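Local coordinates for methanol--corrinoid protein co-methyltransferase (Methanosarcina barkeri, PDB 2I2X) that transfers the methyl group of methanol to the cob(I)amide carried by its partner corrinoid protein MtaC, the first step of methanogenesis from methanol, at residues M91-S96 against G127-N132; D141-F146 against M196-T201; L355-D360 against L370-A375. All coordinates share one frame; numbering follows the deposited sequence.

Interaction 1: M91-S96 against G127-N132; sequences MSNNPS and GDIREN
Beside the corrinoid pocket of this zinc methyltransferase, S92 meets G127 and I129, and G127 lies about 5 Å from the bound 5-hydroxybenzimidazolylcobamide. G127 N donates to S92 OG over 2.8 Å, with an N-H...O angle of 155°. That hydroxyl also hydrogen-bonds to H87 ND1, so two partners fix its direction; chi1 of -70°, with OG opposite the carbonyl carbon, brings it to G127. Replacing S92 by an alanine would probably leave G127 N without its acceptor and H87 ND1 without its mate. The two segments follow neighbouring parallel strands of the TIM barrel, 80-86 and 119-126, so the contact ties the short helix 89-93 to the loop after strand 119-126. I129 CG2 lies against S92 CB at 3.6 Å. The side chains of N93 and I129 run antiparallel alongside one another, N93 OD1 resting 3.6 Å from I129 CB, while N93 ND2 is bonded to Q89 OE1. Beyond I129, R130 holds the D128 carboxylate side-on: R130 NE reaches D128 OD1 at 2.9 Å, and R130 NH2 donates to the syn lone pair of D128 OD2. R130 is also the centre of an inverse gamma turn.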
# COMPACT_ATOMS: atom_id res chain seq x y z
N MET A 91 0.92 0.02 -26.13
CA MET A 91 2.24 -0.62 -26.18
C MET A 91 2.23 -1.91 -26.99
O MET A 91 3.29 -2.41 -27.41
CB MET A 91 2.75 -0.91 -24.78
CG MET A 91 3.18 0.33 -24.03
SD MET A 91 3.30 0.10 -22.26
CE MET A 91 4.65 -1.10 -22.15
N SER A 92 1.04 -2.48 -27.16
CA SER A 92 0.90 -3.74 -27.84
C SER A 92 0.47 -3.52 -29.27
O SER A 92 0.95 -4.21 -30.17
CB SER A 92 -0.11 -4.63 -27.11
OG SER A 92 0.40 -5.05 -25.88
N ASN A 93 -0.44 -2.56 -29.48
CA ASN A 93 -0.92 -2.16 -30.80
C ASN A 93 0.16 -1.55 -31.67
O ASN A 93 0.10 -1.66 -32.89
CB ASN A 93 -2.13 -1.24 -30.69
CG ASN A 93 -3.40 -1.98 -30.28
OD1 ASN A 93 -3.80 -2.95 -30.93
ND2 ASN A 93 -4.02 -1.55 -29.19
N ASN A 94 1.15 -0.93 -31.04
CA ASN A 94 2.36 -0.46 -31.70
C ASN A 94 3.53 -1.21 -31.11
O ASN A 94 4.14 -0.75 -30.13
CB ASN A 94 2.55 1.04 -31.50
CG ASN A 94 1.28 1.83 -31.79
OD1 ASN A 94 0.92 2.05 -32.96
ND2 ASN A 94 0.58 2.24 -30.73
N PRO A 95 3.85 -2.38 -31.68
CA PRO A 95 4.91 -3.22 -31.08
C PRO A 95 6.19 -2.47 -30.62
O PRO A 95 6.74 -2.81 -29.57
CB PRO A 95 5.22 -4.24 -32.18
CG PRO A 95 3.92 -4.36 -32.92
CD PRO A 95 3.26 -3.01 -32.88
N SER A 96 6.64 -1.48 -31.37
CA SER A 96 7.92 -0.83 -31.05
C SER A 96 7.82 0.00 -29.74
O SER A 96 8.81 0.23 -29.07
CB SER A 96 8.40 0.02 -32.23
OG SER A 96 7.54 1.15 -32.44
N GLY A 127 -0.56 -7.06 -24.20
CA GLY A 127 -2.03 -7.03 -24.21
C GLY A 127 -2.70 -7.93 -25.26
O GLY A 127 -2.24 -8.01 -26.40
N ASP A 128 -3.78 -8.60 -24.88
CA ASP A 128 -4.53 -9.37 -25.87
C ASP A 128 -5.32 -8.41 -26.70
O ASP A 128 -6.44 -8.06 -26.37
CB ASP A 128 -5.45 -10.45 -25.27
CG ASP A 128 -5.80 -11.55 -26.30
OD1 ASP A 128 -5.73 -11.25 -27.52
OD2 ASP A 128 -6.16 -12.69 -25.90
N ILE A 129 -4.71 -7.97 -27.79
CA ILE A 129 -5.29 -6.95 -28.65
C ILE A 129 -6.24 -7.52 -29.73
O ILE A 129 -6.82 -6.75 -30.50
CB ILE A 129 -4.17 -6.12 -29.32
CG1 ILE A 129 -3.25 -7.01 -30.18
CG2 ILE A 129 -3.39 -5.39 -28.29
CD1 ILE A 129 -2.31 -6.25 -31.12
N ARG A 130 -6.42 -8.84 -29.77
CA ARG A 130 -7.24 -9.50 -30.81
C ARG A 130 -8.75 -9.28 -30.64
O ARG A 130 -9.52 -10.22 -30.48
CB ARG A 130 -6.92 -11.00 -30.88
CG ARG A 130 -5.44 -11.32 -31.13
CD ARG A 130 -5.14 -12.80 -30.90
NE ARG A 130 -5.52 -13.24 -29.55
CZ ARG A 130 -5.89 -14.48 -29.22
NH1 ARG A 130 -5.93 -15.46 -30.14
NH2 ARG A 130 -6.23 -14.74 -27.97
N GLU A 131 -9.16 -8.01 -30.66
CA GLU A 131 -10.55 -7.61 -30.44
C GLU A 131 -10.82 -6.20 -31.05
O GLU A 131 -9.91 -5.38 -31.11
CB GLU A 131 -10.84 -7.62 -28.95
CG GLU A 131 -12.21 -7.13 -28.59
CD GLU A 131 -12.61 -7.45 -27.17
OE1 GLU A 131 -11.91 -7.00 -26.24
OE2 GLU A 131 -13.65 -8.12 -27.00
N ASN A 132 -12.04 -5.96 -31.53
CA ASN A 132 -12.48 -4.61 -31.88
C ASN A 132 -13.70 -4.29 -31.07
O ASN A 132 -14.10 -5.09 -30.24
CB ASN A 132 -12.76 -4.41 -33.38
CG ASN A 132 -13.76 -5.42 -33.97
OD1 ASN A 132 -13.49 -6.03 -35.01
ND2 ASN A 132 -14.92 -5.59 -33.32

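Interaction 2: D141-F146 against M196-T201; sequences DKYSVF and MELIWT
Y143 pushes its ring end-on against L198 and I199, joining two helices of the TIM barrel's outer layer: helix 143-155, which follows strand 119-126, and helix 181-210, which comes after strand 160-163. The closest CA atoms, those of Y143 and I199, are 9.3 Å apart, so the gap is bridged by side chains. The main bump is the phenol of Y143. Its CG stands opposite the backbone N (chi1 -164°), which sends the ring out to helix 181-210. The hollow that receives it is formed by the two methyls of L198 and the backbone of I199. Y143 OH comes to 3.5 Å from L198 CD2 and 3.7 Å from I199 CA, while Y143 CE1 meets L198 CD1 at 3.6 Å. L198 approaches from the opposite direction, both its methyls lying on one side of the plane of the Y143 ring, near its hydroxyl end.

A second, smaller bump fits the other way round. I199 CG2 enters the cleft between Y143 and F146, which leave the same helix three residues apart. It lies at the edge of the Y143 ring, near its plane, 4.0 Å from Y143 CE1, and the same distance separates it from F146 CE2, which it approaches obliquely. The contact is thus apolar in its body, and its one polar tip has a partner just beyond: Y143 OH hydrogen-bonds to D202, a residue further along the L198 helix. Deeper in, F146 meets F150 edge-to-face and touches V163 of strand 160-163, which places this ring between helix and barrel wall. On the far helix T201 turns its hydroxyl back onto its own backbone, T201 OG1 donating to E197 O at 2.7 Å with a C=O...O angle of 163°.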
# COMPACT_ATOMS: atom_id res chain seq x y z
N ASP A 141 -6.71 -9.92 -38.43
CA ASP A 141 -5.61 -9.12 -38.95
C ASP A 141 -4.70 -8.66 -37.84
O ASP A 141 -3.54 -8.30 -38.08
CB ASP A 141 -6.14 -7.85 -39.63
CG ASP A 141 -7.12 -8.14 -40.74
OD1 ASP A 141 -6.88 -9.11 -41.51
OD2 ASP A 141 -8.13 -7.38 -40.85
N LYS A 142 -5.25 -8.63 -36.64
CA LYS A 142 -4.50 -8.15 -35.51
C LYS A 142 -3.54 -9.25 -34.97
O LYS A 142 -2.57 -8.96 -34.26
CB LYS A 142 -5.48 -7.58 -34.46
CG LYS A 142 -5.14 -6.18 -33.92
CD LYS A 142 -5.80 -5.02 -34.66
CE LYS A 142 -7.32 -5.24 -34.88
NZ LYS A 142 -8.18 -5.12 -33.65
N TYR A 143 -3.78 -10.51 -35.36
CA TYR A 143 -2.97 -11.63 -34.86
C TYR A 143 -1.47 -11.43 -35.05
O TYR A 143 -0.69 -11.70 -34.13
CB TYR A 143 -3.39 -12.98 -35.49
CG TYR A 143 -2.85 -14.18 -34.73
CD1 TYR A 143 -3.50 -14.65 -33.60
CD2 TYR A 143 -1.68 -14.83 -35.15
CE1 TYR A 143 -2.99 -15.74 -32.88
CE2 TYR A 143 -1.16 -15.92 -34.43
CZ TYR A 143 -1.83 -16.38 -33.29
OH TYR A 143 -1.36 -17.46 -32.57
N SER A 144 -1.08 -10.96 -36.23
CA SER A 144 0.34 -10.85 -36.56
C SER A 144 0.97 -9.72 -35.76
O SER A 144 2.16 -9.78 -35.40
CB SER A 144 0.56 -10.62 -38.05
OG SER A 144 -0.04 -9.42 -38.49
N VAL A 145 0.17 -8.70 -35.48
CA VAL A 145 0.62 -7.58 -34.66
C VAL A 145 0.88 -8.10 -33.23
O VAL A 145 1.92 -7.84 -32.65
CB VAL A 145 -0.40 -6.42 -34.68
CG1 VAL A 145 0.07 -5.24 -33.82
CG2 VAL A 145 -0.64 -5.93 -36.11
N PHE A 146 -0.07 -8.89 -32.74
CA PHE A 146 -0.00 -9.57 -31.45
C PHE A 146 1.36 -10.25 -31.27
O PHE A 146 2.07 -10.00 -30.29
CB PHE A 146 -1.16 -10.56 -31.39
CG PHE A 146 -1.28 -11.30 -30.08
CD1 PHE A 146 -1.34 -10.62 -28.87
CD2 PHE A 146 -1.37 -12.69 -30.08
CE1 PHE A 146 -1.49 -11.32 -27.68
CE2 PHE A 146 -1.52 -13.39 -28.89
CZ PHE A 146 -1.57 -12.70 -27.69
N MET A 196 -5.90 -21.17 -26.19
CA MET A 196 -4.66 -21.23 -25.45
C MET A 196 -3.62 -22.01 -26.25
O MET A 196 -2.46 -21.60 -26.32
CB MET A 196 -4.86 -21.90 -24.10
CG MET A 196 -5.52 -21.05 -23.06
SD MET A 196 -4.45 -19.77 -22.42
CE MET A 196 -3.20 -20.72 -21.56
N GLU A 197 -4.02 -23.12 -26.86
CA GLU A 197 -3.06 -23.88 -27.65
C GLU A 197 -2.53 -23.16 -28.90
O GLU A 197 -1.36 -23.31 -29.23
CB GLU A 197 -3.60 -25.25 -28.00
CG GLU A 197 -2.56 -26.07 -28.76
CD GLU A 197 -3.14 -27.21 -29.54
OE1 GLU A 197 -2.34 -28.08 -29.94
OE2 GLU A 197 -4.39 -27.24 -29.74
N LEU A 198 -3.36 -22.36 -29.57
CA LEU A 198 -2.94 -21.59 -30.73
C LEU A 198 -1.84 -20.64 -30.31
O LEU A 198 -0.69 -20.74 -30.75
CB LEU A 198 -4.11 -20.75 -31.26
CG LEU A 198 -4.30 -20.28 -32.72
CD1 LEU A 198 -4.83 -18.85 -32.73
CD2 LEU A 198 -3.06 -20.37 -33.62
N ILE A 199 -2.19 -19.73 -29.42
CA ILE A 199 -1.28 -18.65 -29.05
C ILE A 199 0.02 -19.11 -28.37
O ILE A 199 1.10 -18.60 -28.69
CB ILE A 199 -2.01 -17.58 -28.24
CG1 ILE A 199 -2.53 -18.17 -26.93
CG2 ILE A 199 -3.18 -17.03 -29.08
CD1 ILE A 199 -3.15 -17.15 -26.03
N TRP A 200 -0.08 -20.09 -27.48
CA TRP A 200 1.12 -20.51 -26.75
C TRP A 200 2.14 -21.30 -27.58
O TRP A 200 3.33 -21.30 -27.28
CB TRP A 200 0.77 -21.16 -25.40
CG TRP A 200 0.38 -20.04 -24.42
CD1 TRP A 200 -0.90 -19.66 -24.05
CD2 TRP A 200 1.27 -19.12 -23.78
NE1 TRP A 200 -0.84 -18.57 -23.22
CE2 TRP A 200 0.48 -18.22 -23.03
CE3 TRP A 200 2.67 -18.98 -23.75
CZ2 TRP A 200 1.04 -17.19 -22.26
CZ3 TRP A 200 3.23 -17.96 -22.96
CH2 TRP A 200 2.41 -17.08 -22.23
N THR A 201 1.67 -21.93 -28.66
CA THR A 201 2.56 -22.57 -29.60
C THR A 201 3.38 -21.50 -30.28
O THR A 201 4.60 -21.61 -30.37
CB THR A 201 1.73 -23.35 -30.62
OG1 THR A 201 1.03 -24.40 -29.92
CG2 THR A 201 2.64 -23.94 -31.74

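Interaction 3: L355-D360 against L370-A375; sequences LMMLSD and LAYDNA
M357 packs its bent side chain against A371 and Y372, a buried apolar contact in the all-helical part that follows the barrel strands, joining helix 349-361 to the start of helix 372-383 across the short helix 365-368. The first shell is small. M357 CG lies 3.7 Å from A371 CB and 4.0 Å from Y372 CD1, and M357 SD is 4.0 Å from A371 CB, so the alanine methyl is touched by two successive atoms of the methionine. M357 CG stands anti to the backbone N (chi1 175°), which brings it onto A371 CB, after which the chain folds at chi2 (-74°) and chi3. Y372 crosses M357 at about a right angle, and its ring is met obliquely. The backbones are near here: the CA atoms of M357 and A371 are 5.9 Å apart, a close spacing consistent with the alanine's small side chain.

The next shell positions these groups. A371 occupies the N-cap position of helix 372-383, and Q305 takes the Y372 backbone N on its OE1 and gives its NE2 to L370 O, which probably holds the approach to the helix. The ring of Y372 is held at its far end by a hydrogen bond from its OH to D354, one turn before M357 on helix 349-361. D373 adds a salt bridge to R361 on that same helix. Further out, M1 of a neighbouring subunit packs on M357, Y372 and D373, so the contact lies against an intersubunit surface. Helix 372-383 itself opens with A375 N donating to A371 O at 2.8 Å.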
# COMPACT_ATOMS: atom_id res chain seq x y z
N LEU A 355 0.83 -23.06 7.86
CA LEU A 355 0.26 -21.96 8.62
C LEU A 355 -0.46 -21.01 7.63
O LEU A 355 -1.61 -20.62 7.83
CB LEU A 355 1.37 -21.24 9.40
CG LEU A 355 1.59 -21.27 10.92
CD1 LEU A 355 0.85 -22.33 11.69
CD2 LEU A 355 3.06 -21.35 11.23
N MET A 356 0.22 -20.68 6.53
CA MET A 356 -0.36 -19.82 5.49
C MET A 356 -1.63 -20.45 4.96
O MET A 356 -2.63 -19.77 4.80
CB MET A 356 0.63 -19.57 4.35
CG MET A 356 1.93 -19.04 4.83
SD MET A 356 3.20 -18.86 3.59
CE MET A 356 3.12 -20.42 2.84
N MET A 357 -1.60 -21.76 4.74
CA MET A 357 -2.73 -22.45 4.17
C MET A 357 -3.87 -22.40 5.18
O MET A 357 -4.98 -21.97 4.85
CB MET A 357 -2.34 -23.89 3.77
CG MET A 357 -3.48 -24.77 3.26
SD MET A 357 -4.64 -25.37 4.54
CE MET A 357 -3.55 -26.43 5.54
N LEU A 358 -3.61 -22.86 6.40
CA LEU A 358 -4.67 -22.98 7.43
C LEU A 358 -5.36 -21.63 7.76
O LEU A 358 -6.58 -21.59 8.06
CB LEU A 358 -4.13 -23.65 8.72
CG LEU A 358 -5.16 -23.91 9.82
CD1 LEU A 358 -6.33 -24.75 9.30
CD2 LEU A 358 -4.51 -24.57 11.05
N SER A 359 -4.58 -20.56 7.72
CA SER A 359 -5.07 -19.18 7.84
C SER A 359 -6.38 -18.93 7.10
O SER A 359 -7.33 -18.31 7.62
CB SER A 359 -3.99 -18.23 7.28
OG SER A 359 -4.51 -16.92 7.08
N ASP A 360 -6.44 -19.40 5.87
CA ASP A 360 -7.54 -19.04 4.99
C ASP A 360 -8.39 -20.23 4.57
O ASP A 360 -9.44 -20.01 3.99
CB ASP A 360 -6.99 -18.34 3.74
CG ASP A 360 -6.30 -17.03 4.07
OD1 ASP A 360 -6.67 -16.41 5.07
OD2 ASP A 360 -5.40 -16.59 3.31
N LEU A 370 -8.46 -24.08 -2.98
CA LEU A 370 -7.14 -23.69 -3.46
C LEU A 370 -6.05 -24.12 -2.50
O LEU A 370 -4.86 -24.04 -2.84
CB LEU A 370 -7.11 -22.18 -3.68
CG LEU A 370 -7.07 -21.64 -5.11
CD1 LEU A 370 -7.44 -22.65 -6.12
CD2 LEU A 370 -7.87 -20.41 -5.25
N ALA A 371 -6.44 -24.58 -1.31
CA ALA A 371 -5.49 -25.16 -0.34
C ALA A 371 -4.68 -26.32 -0.98
O ALA A 371 -5.25 -27.18 -1.63
CB ALA A 371 -6.22 -25.63 0.90
N TYR A 372 -3.36 -26.31 -0.83
CA TYR A 372 -2.49 -27.11 -1.66
C TYR A 372 -2.85 -28.60 -1.66
O TYR A 372 -2.67 -29.26 -2.68
CB TYR A 372 -1.00 -26.88 -1.33
CG TYR A 372 -0.58 -27.51 -0.02
CD1 TYR A 372 -0.73 -26.81 1.19
CD2 TYR A 372 -0.07 -28.83 0.03
CE1 TYR A 372 -0.37 -27.41 2.41
CE2 TYR A 372 0.28 -29.44 1.24
CZ TYR A 372 0.13 -28.73 2.43
OH TYR A 372 0.47 -29.33 3.64
N ASP A 373 -3.36 -29.14 -0.56
CA ASP A 373 -3.81 -30.54 -0.61
C ASP A 373 -5.02 -30.74 -1.53
O ASP A 373 -5.06 -31.73 -2.28
CB ASP A 373 -4.09 -31.14 0.77
CG ASP A 373 -5.12 -30.37 1.52
OD1 ASP A 373 -5.15 -29.13 1.31
OD2 ASP A 373 -5.91 -30.96 2.32
N ASN A 374 -5.99 -29.83 -1.46
CA ASN A 374 -7.15 -29.86 -2.34
C ASN A 374 -6.80 -29.49 -3.78
O ASN A 374 -7.33 -30.09 -4.74
CB ASN A 374 -8.26 -28.96 -1.79
CG ASN A 374 -8.81 -29.49 -0.48
OD1 ASN A 374 -8.96 -30.70 -0.33
ND2 ASN A 374 -9.11 -28.58 0.49
N ALA A 375 -5.92 -28.51 -3.95
CA ALA A 375 -5.46 -28.16 -5.27
C ALA A 375 -4.84 -29.40 -5.97
O ALA A 375 -5.10 -29.65 -7.16
CB ALA A 375 -4.48 -27.01 -5.20

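In the fold
Interactions 1 and 2 are neighbours, their centres 11 Å apart, on the same side of the chain's centre; R130 of the first segment pair brings NH1 to 3.3 Å from I199 CG2 of the second, and Y143 CD1 lies 3.7 Å from R130 CD. Interaction 3 sits across that centre, about 37 and 35 Å from their centres. Interaction 1 is buried and combines a polar bond with packing between a short helix and a loop, each following a barrel strand, near the cofactor. Interaction 2 is partly buried and joins outer barrel helices through apolar side chains. Interaction 3 is likewise apolar but fully buried, linking helices 349-361 and 372-383 away from the annotated sites and bordered by other subunits.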